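Local coordinates for protein amidohydrolase (Brucella melitensis biovar Abortus, PDB 4F0L) that probably acts as a metal-dependent deaminase of the amidohydrolase superfamily, binding a single iron ion in its crystal form at a site expected to take zinc, at residues Val242-Lys247 with Leu307-Phe312; Arg259-Leu264 with Asp284-His289; Asp266-Asp269 with Arg273-Leu276. All blocks are in the same frame, centred on the assembly; numbering follows the deposited sequence.

Contact 1 of 3, residues Val242-Lys247 with Leu307-Phe312; sequences VAEQVK and LGDGTF
Glu-244 and Asp-309 bring two carboxylates together, with Glu-244 OE1 2.5 Å from Asp-309 OD2. The groups are turned well out of each other's plane: the planes are 77° apart, and Glu-244 OE1 comes closest to OD2. Glu-244 gets there by being long and straight. Its CB heads neither at the other loop nor away from it, but CG stands anti to the backbone N (chi1 -176°) and the chain stays extended beyond, which brings OE1 across. Asp-309 is short and points at its partner from the outset, its CB packing 3.4 Å from Glu-244 O. Beside the pair, Leu-307 CD1 lies 3.5 Å from Glu-244 OE1 and gives that oxygen an apolar neighbour.

Gln-245, the N-cap residue of helix 246-256, passes the other oxygen of the aspartate, its CG 3.7 Å from Asp-309 OD1 and its amide plane 70° from the carboxylate. Its amide works through a water that accepts from Gln-245 NE2 and donates to both Leu-307 O and Asp-309 OD1, the last at 2.6 Å. A second water joins the first turn of the helix to the loop, accepting from Val-246 N and donating to Asp-309 O. Gly-308 ends the preceding helix in a Schellman motif, just before Asp-309; its positive phi suits a residue without CB.

The contact lies at the metal end of the barrel: the Glu-244 side chain is about 6 Å from the iron and about 5 Å from the side chains of its ligands His-241 and Asp-329. Two waters thus link the loop to the start of the helix, next to a cluster of acids gathered on the metal side.

Contact 2 of 3, residues Arg259-Leu264 with Asp284-His289; sequences RPVEWL and DEETKH
Glu-286 reaches across to Arg-259 and Glu-262, joining helix 284-293 to the start of helix 260-267, two of the helices that pack outside the parallel strands of the TIM-barrel-type amidohydrolase fold. The short segments run 44° apart with axes 9.4 Å from each other, a separation that a glutamate extended beyond CG can span.

The charged interaction is a salt bridge from Arg-259 NE to Glu-286 OE1, 2.7 Å long. Arginine suits the place because its chain, bent at chi3, brings NE rather than the far end of the guanidinium to the acid. OE1 also accepts from Ser-283 N, which helps to fix the carboxylate's rotation.

Among bonds from backbone N-H to carboxylate, Glu-262 N donates to the anti lone pair of Glu-286 OE2 at 2.8 Å, so the buried acid meets the N-terminal turn of helix 260-267, whose dipole would probably favour its negative charge. Within the same turn, Arg-259 N at the N-cap donates to Glu-262 OE1.

Van der Waals contact is slight: the CB atoms of Val-261 and Glu-262 touch Glu-286 OE2. The guanidinium and carboxylate planes stand 86° apart, and NE meets OE1 from above the carboxylate plane, 41° out of it.

Contact 3 of 3, residues Asp266-Asp269 with Arg273-Leu276; sequences DHQD and RWCL
Gln-268 lies against the six-membered ring of Trp-274, with Gln-268 CG 3.8 Å from Trp-274 CH2. The glutamine is folded: CG sits beside the backbone N and opposite the carbonyl carbon (chi1 -69°), and a bend at chi2 (-69°) folds the amide back beside the CZ2-CH2 side of the indole. The amide plane is then 36° from the ring, while the side chains as a whole cross at about a right angle. Glutamine fits here because its methylenes can pack against the indole carbons CZ2 and CH2 while NE2 still reaches a polar partner, Asp-227 OD1.

A water reaches the indole N-H only weakly. Asp-269 O stands 3.6 Å from Trp-274 NE1, and this water, in the ring plane at its edge, bridges the two, donating to Asp-269 O at 2.9 Å.

Tryptophan suits the strand because its ring is large enough to meet Leu-264, Thr-230 and Gln-268 together while NE1 reaches the bridging water at the edge. Gln-268 is the residue at which the chain leaves helix 260-267, and Trp-274 opens strand 274-276; their meeting belongs to the alpha-to-beta turn of the repeated beta-alpha units of a TIM-barrel-type amidohydrolase domain.

Along the chain from strand 238-242, contact 1 spans the longest loop, its ends at the start of helix 246-256 and after helix 301-306. Within that loop, contact 2 joins helix 260-267 to helix 284-293, and within contact 2 lies contact 3, which closes the short turn from helix 260-267 to strand 274-276; the three nest and none cross. Contacts 2 and 3 share helix 260-267, and Leu-264 packs on Leu-276. Val-242 joins contact 1 to the others through Pro-260 and Leu-276. Together they tie the helix layer to the parallel strands, from the metal end to the opposite turn.

Contact 1 of 3, residues Val242-Lys247 with Leu307-Phe312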
# COMPACT_ATOMS: atom_id res chain seq x y z
N VAL B 242 19.24 10.97 9.62
CA VAL B 242 19.31 12.42 9.63
C VAL B 242 18.06 13.12 9.04
O VAL B 242 17.48 12.70 8.03
CB VAL B 242 20.64 12.88 8.95
CG1 VAL B 242 20.70 12.47 7.50
CG2 VAL B 242 20.78 14.37 9.08
N ALA B 243 17.62 14.19 9.71
CA ALA B 243 16.56 15.05 9.19
C ALA B 243 15.20 14.34 8.96
O ALA B 243 14.42 14.72 8.07
CB ALA B 243 17.04 15.73 7.92
N GLU B 244 14.90 13.36 9.80
CA GLU B 244 13.66 12.58 9.68
C GLU B 244 12.40 13.37 10.07
O GLU B 244 11.37 13.28 9.36
CB GLU B 244 13.72 11.26 10.48
CG GLU B 244 12.47 10.41 10.27
CD GLU B 244 12.42 9.12 11.09
OE1 GLU B 244 11.45 8.34 10.96
OE2 GLU B 244 13.37 8.87 11.85
N GLN B 245 12.49 14.13 11.16
CA GLN B 245 11.35 14.88 11.73
C GLN B 245 11.67 16.39 11.79
O GLN B 245 12.84 16.76 11.97
CB GLN B 245 11.05 14.38 13.16
CG GLN B 245 10.78 12.88 13.26
CD GLN B 245 10.40 12.35 14.65
OE1 GLN B 245 11.27 12.06 15.46
NE2 GLN B 245 9.08 12.14 14.88
N VAL B 246 10.65 17.24 11.65
CA VAL B 246 10.85 18.70 11.69
C VAL B 246 11.48 19.14 13.01
O VAL B 246 12.34 20.04 13.03
CB VAL B 246 9.52 19.47 11.44
CG1 VAL B 246 9.61 20.93 11.91
CG2 VAL B 246 9.16 19.37 9.96
N LYS B 247 11.11 18.48 14.11
CA LYS B 247 11.64 18.88 15.42
C LYS B 247 13.15 18.75 15.44
O LYS B 247 13.82 19.60 16.04
CB LYS B 247 11.00 18.08 16.57
N LEU B 307 4.85 6.85 10.46
CA LEU B 307 5.28 7.77 11.52
C LEU B 307 4.88 9.24 11.25
O LEU B 307 5.13 10.10 12.08
CB LEU B 307 6.81 7.67 11.72
CG LEU B 307 7.35 6.33 12.18
CD1 LEU B 307 8.89 6.31 12.26
CD2 LEU B 307 6.76 6.03 13.56
N GLY B 308 4.25 9.54 10.11
CA GLY B 308 3.97 10.94 9.73
C GLY B 308 5.20 11.85 9.59
O GLY B 308 5.13 13.05 9.91
N ASP B 309 6.32 11.30 9.13
CA ASP B 309 7.59 12.05 9.10
C ASP B 309 7.53 13.21 8.11
O ASP B 309 7.88 14.32 8.45
CB ASP B 309 8.77 11.18 8.72
CG ASP B 309 9.18 10.19 9.80
OD1 ASP B 309 9.02 10.50 11.00
OD2 ASP B 309 9.69 9.11 9.43
N GLY B 310 7.11 12.93 6.87
CA GLY B 310 7.13 13.92 5.82
C GLY B 310 7.44 13.27 4.50
O GLY B 310 7.57 12.05 4.38
N THR B 311 7.64 14.13 3.50
CA THR B 311 7.79 13.69 2.11
C THR B 311 9.18 14.09 1.59
O THR B 311 9.59 15.26 1.71
CB THR B 311 6.71 14.34 1.25
OG1 THR B 311 5.44 14.01 1.79
CG2 THR B 311 6.80 13.85 -0.19
N PHE B 312 9.91 13.13 1.04
CA PHE B 312 11.29 13.36 0.53
C PHE B 312 11.31 14.25 -0.73
O PHE B 312 10.38 14.18 -1.56
CB PHE B 312 11.93 11.99 0.21
CG PHE B 312 13.36 12.06 -0.20
CD1 PHE B 312 14.36 12.35 0.72
CD2 PHE B 312 13.73 11.76 -1.51
CE1 PHE B 312 15.69 12.39 0.34
CE2 PHE B 312 15.07 11.79 -1.91
CZ PHE B 312 16.05 12.12 -0.99
O HOH W 1 7.42 11.56 12.76
O HOH W 2 8.40 15.67 10.68

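Contact 2 of 3, residues Arg259-Leu264 with Asp284-His289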
# COMPACT_ATOMS: atom_id res chain seq x y z
N ARG B 259 21.13 23.27 9.64
CA ARG B 259 20.22 22.13 9.53
C ARG B 259 21.05 20.84 9.58
O ARG B 259 22.28 20.87 9.47
CB ARG B 259 19.43 22.22 8.22
CG ARG B 259 18.60 23.49 8.02
CD ARG B 259 18.13 23.59 6.55
NE ARG B 259 17.26 22.44 6.22
CZ ARG B 259 15.95 22.40 6.44
NH1 ARG B 259 15.31 23.47 6.94
NH2 ARG B 259 15.28 21.31 6.18
N PRO B 260 20.39 19.68 9.78
CA PRO B 260 21.17 18.46 9.99
C PRO B 260 22.04 18.03 8.79
O PRO B 260 23.23 17.80 8.97
CB PRO B 260 20.09 17.41 10.34
CG PRO B 260 19.01 18.25 10.98
CD PRO B 260 18.99 19.52 10.18
N VAL B 261 21.48 17.93 7.59
CA VAL B 261 22.27 17.39 6.48
C VAL B 261 23.40 18.39 6.21
O VAL B 261 24.55 18.02 6.06
CB VAL B 261 21.43 17.11 5.21
CG1 VAL B 261 22.35 16.79 4.03
CG2 VAL B 261 20.40 15.99 5.48
N GLU B 262 23.06 19.66 6.18
CA GLU B 262 24.05 20.72 6.01
C GLU B 262 25.19 20.59 7.03
O GLU B 262 26.37 20.66 6.69
CB GLU B 262 23.31 22.06 6.16
CG GLU B 262 24.18 23.29 6.08
CD GLU B 262 23.48 24.55 6.50
OE1 GLU B 262 22.40 24.53 7.14
OE2 GLU B 262 24.06 25.60 6.19
N TRP B 263 24.83 20.38 8.28
CA TRP B 263 25.84 20.27 9.32
C TRP B 263 26.74 19.10 9.05
O TRP B 263 27.98 19.21 9.07
CB TRP B 263 25.16 20.16 10.66
CG TRP B 263 26.15 20.21 11.75
CD1 TRP B 263 26.52 21.31 12.52
CD2 TRP B 263 27.00 19.12 12.21
NE1 TRP B 263 27.50 20.96 13.41
CE2 TRP B 263 27.84 19.67 13.26
CE3 TRP B 263 27.15 17.79 11.86
CZ2 TRP B 263 28.76 18.90 13.93
CZ3 TRP B 263 28.09 17.03 12.54
CH2 TRP B 263 28.88 17.58 13.54
N LEU B 264 26.12 17.95 8.72
CA LEU B 264 26.88 16.77 8.41
C LEU B 264 27.82 16.98 7.20
O LEU B 264 29.00 16.60 7.25
CB LEU B 264 25.92 15.59 8.17
CG LEU B 264 26.56 14.20 8.10
CD1 LEU B 264 27.22 13.87 9.43
CD2 LEU B 264 25.51 13.14 7.74
N ASP B 284 16.63 22.95 -0.75
CA ASP B 284 17.01 22.63 -2.11
C ASP B 284 18.54 22.55 -2.19
O ASP B 284 19.06 21.65 -2.84
CB ASP B 284 16.40 23.61 -3.14
CG ASP B 284 14.88 23.37 -3.36
OD1 ASP B 284 14.32 22.34 -2.88
OD2 ASP B 284 14.23 24.21 -4.02
N GLU B 285 19.24 23.43 -1.47
CA GLU B 285 20.70 23.43 -1.44
C GLU B 285 21.27 22.19 -0.76
O GLU B 285 22.22 21.60 -1.28
CB GLU B 285 21.26 24.68 -0.74
N GLU B 286 20.71 21.78 0.38
CA GLU B 286 21.14 20.53 1.03
C GLU B 286 20.94 19.33 0.10
O GLU B 286 21.80 18.47 0.01
CB GLU B 286 20.32 20.26 2.28
CG GLU B 286 20.86 20.86 3.55
CD GLU B 286 19.88 20.70 4.71
OE1 GLU B 286 18.66 20.89 4.51
OE2 GLU B 286 20.33 20.36 5.81
N THR B 287 19.82 19.31 -0.60
CA THR B 287 19.48 18.19 -1.49
C THR B 287 20.53 18.03 -2.58
O THR B 287 21.08 16.93 -2.81
CB THR B 287 18.09 18.37 -2.12
OG1 THR B 287 17.11 18.51 -1.10
CG2 THR B 287 17.71 17.20 -3.07
N LYS B 288 20.85 19.15 -3.23
CA LYS B 288 21.86 19.18 -4.28
C LYS B 288 23.25 18.80 -3.79
O LYS B 288 23.93 18.01 -4.44
CB LYS B 288 21.90 20.55 -4.95
CG LYS B 288 20.64 20.88 -5.73
CD LYS B 288 20.60 22.35 -6.19
CE LYS B 288 19.44 22.55 -7.17
NZ LYS B 288 18.94 23.95 -7.25
N HIS B 289 23.66 19.35 -2.65
CA HIS B 289 24.99 19.09 -2.11
C HIS B 289 25.09 17.64 -1.73
O HIS B 289 26.14 17.02 -1.91
CB HIS B 289 25.31 19.96 -0.90
CG HIS B 289 25.49 21.43 -1.22
ND1 HIS B 289 25.05 22.42 -0.40
CD2 HIS B 289 26.09 22.07 -2.30
CE1 HIS B 289 25.35 23.63 -0.92
NE2 HIS B 289 26.01 23.42 -2.08

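Contact 3 of 3, residues Asp266-Asp269 with Arg273-Leu276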
# COMPACT_ATOMS: atom_id res chain seq x y z
N ASP B 266 29.13 19.69 6.13
CA ASP B 266 30.18 20.64 6.50
C ASP B 266 31.22 20.07 7.45
O ASP B 266 32.36 20.57 7.48
CB ASP B 266 29.59 21.89 7.18
CG ASP B 266 28.84 22.80 6.22
OD1 ASP B 266 28.88 22.56 4.99
OD2 ASP B 266 28.22 23.77 6.69
N HIS B 267 30.88 19.04 8.23
CA HIS B 267 31.80 18.52 9.26
C HIS B 267 32.36 17.16 8.99
O HIS B 267 33.22 16.70 9.74
CB HIS B 267 31.12 18.52 10.62
CG HIS B 267 30.89 19.89 11.17
ND1 HIS B 267 29.80 20.62 10.86
CD2 HIS B 267 31.67 20.67 12.01
CE1 HIS B 267 29.87 21.80 11.49
NE2 HIS B 267 31.02 21.84 12.19
N GLN B 268 31.87 16.48 7.97
CA GLN B 268 32.41 15.17 7.61
C GLN B 268 32.65 15.17 6.11
O GLN B 268 32.00 15.89 5.35
CB GLN B 268 31.43 14.06 8.00
CG GLN B 268 31.28 13.85 9.49
CD GLN B 268 32.54 13.26 10.13
OE1 GLN B 268 33.26 12.47 9.52
NE2 GLN B 268 32.82 13.66 11.37
N ASP B 269 33.62 14.37 5.69
CA ASP B 269 33.88 14.13 4.26
C ASP B 269 32.84 13.14 3.70
O ASP B 269 33.12 11.94 3.59
CB ASP B 269 35.30 13.57 4.11
CG ASP B 269 35.75 13.48 2.66
OD1 ASP B 269 35.17 14.19 1.81
OD2 ASP B 269 36.68 12.69 2.39
N ARG B 273 30.26 6.38 0.40
CA ARG B 273 30.45 5.50 1.56
C ARG B 273 29.29 5.69 2.56
O ARG B 273 29.01 4.80 3.38
CB ARG B 273 31.81 5.87 2.20
CG ARG B 273 32.23 5.09 3.42
CD ARG B 273 33.39 5.79 4.13
NE ARG B 273 33.65 5.06 5.36
CZ ARG B 273 34.06 5.58 6.51
NH1 ARG B 273 34.33 6.86 6.62
NH2 ARG B 273 34.19 4.77 7.56
N TRP B 274 28.66 6.86 2.50
CA TRP B 274 27.64 7.26 3.45
C TRP B 274 26.27 7.00 2.91
O TRP B 274 26.03 7.20 1.70
CB TRP B 274 27.75 8.73 3.79
CG TRP B 274 28.98 9.08 4.62
CD1 TRP B 274 30.33 9.02 4.24
CD2 TRP B 274 28.99 9.57 5.99
NE1 TRP B 274 31.14 9.42 5.28
CE2 TRP B 274 30.41 9.77 6.34
CE3 TRP B 274 28.02 9.85 6.93
CZ2 TRP B 274 30.80 10.22 7.60
CZ3 TRP B 274 28.42 10.30 8.20
CH2 TRP B 274 29.78 10.50 8.52
N CYS B 275 25.38 6.55 3.80
CA CYS B 275 23.96 6.44 3.53
C CYS B 275 23.20 7.23 4.62
O CYS B 275 23.32 6.95 5.82
CB CYS B 275 23.50 4.99 3.52
SG CYS B 275 21.73 4.81 3.12
N LEU B 276 22.47 8.25 4.18
CA LEU B 276 21.78 9.12 5.14
C LEU B 276 20.37 8.65 5.13
O LEU B 276 19.69 8.74 4.12
CB LEU B 276 21.86 10.59 4.73
CG LEU B 276 23.23 11.18 4.42
CD1 LEU B 276 23.14 12.72 4.29
CD2 LEU B 276 24.27 10.73 5.43
O HOH W 3 33.40 9.06 3.25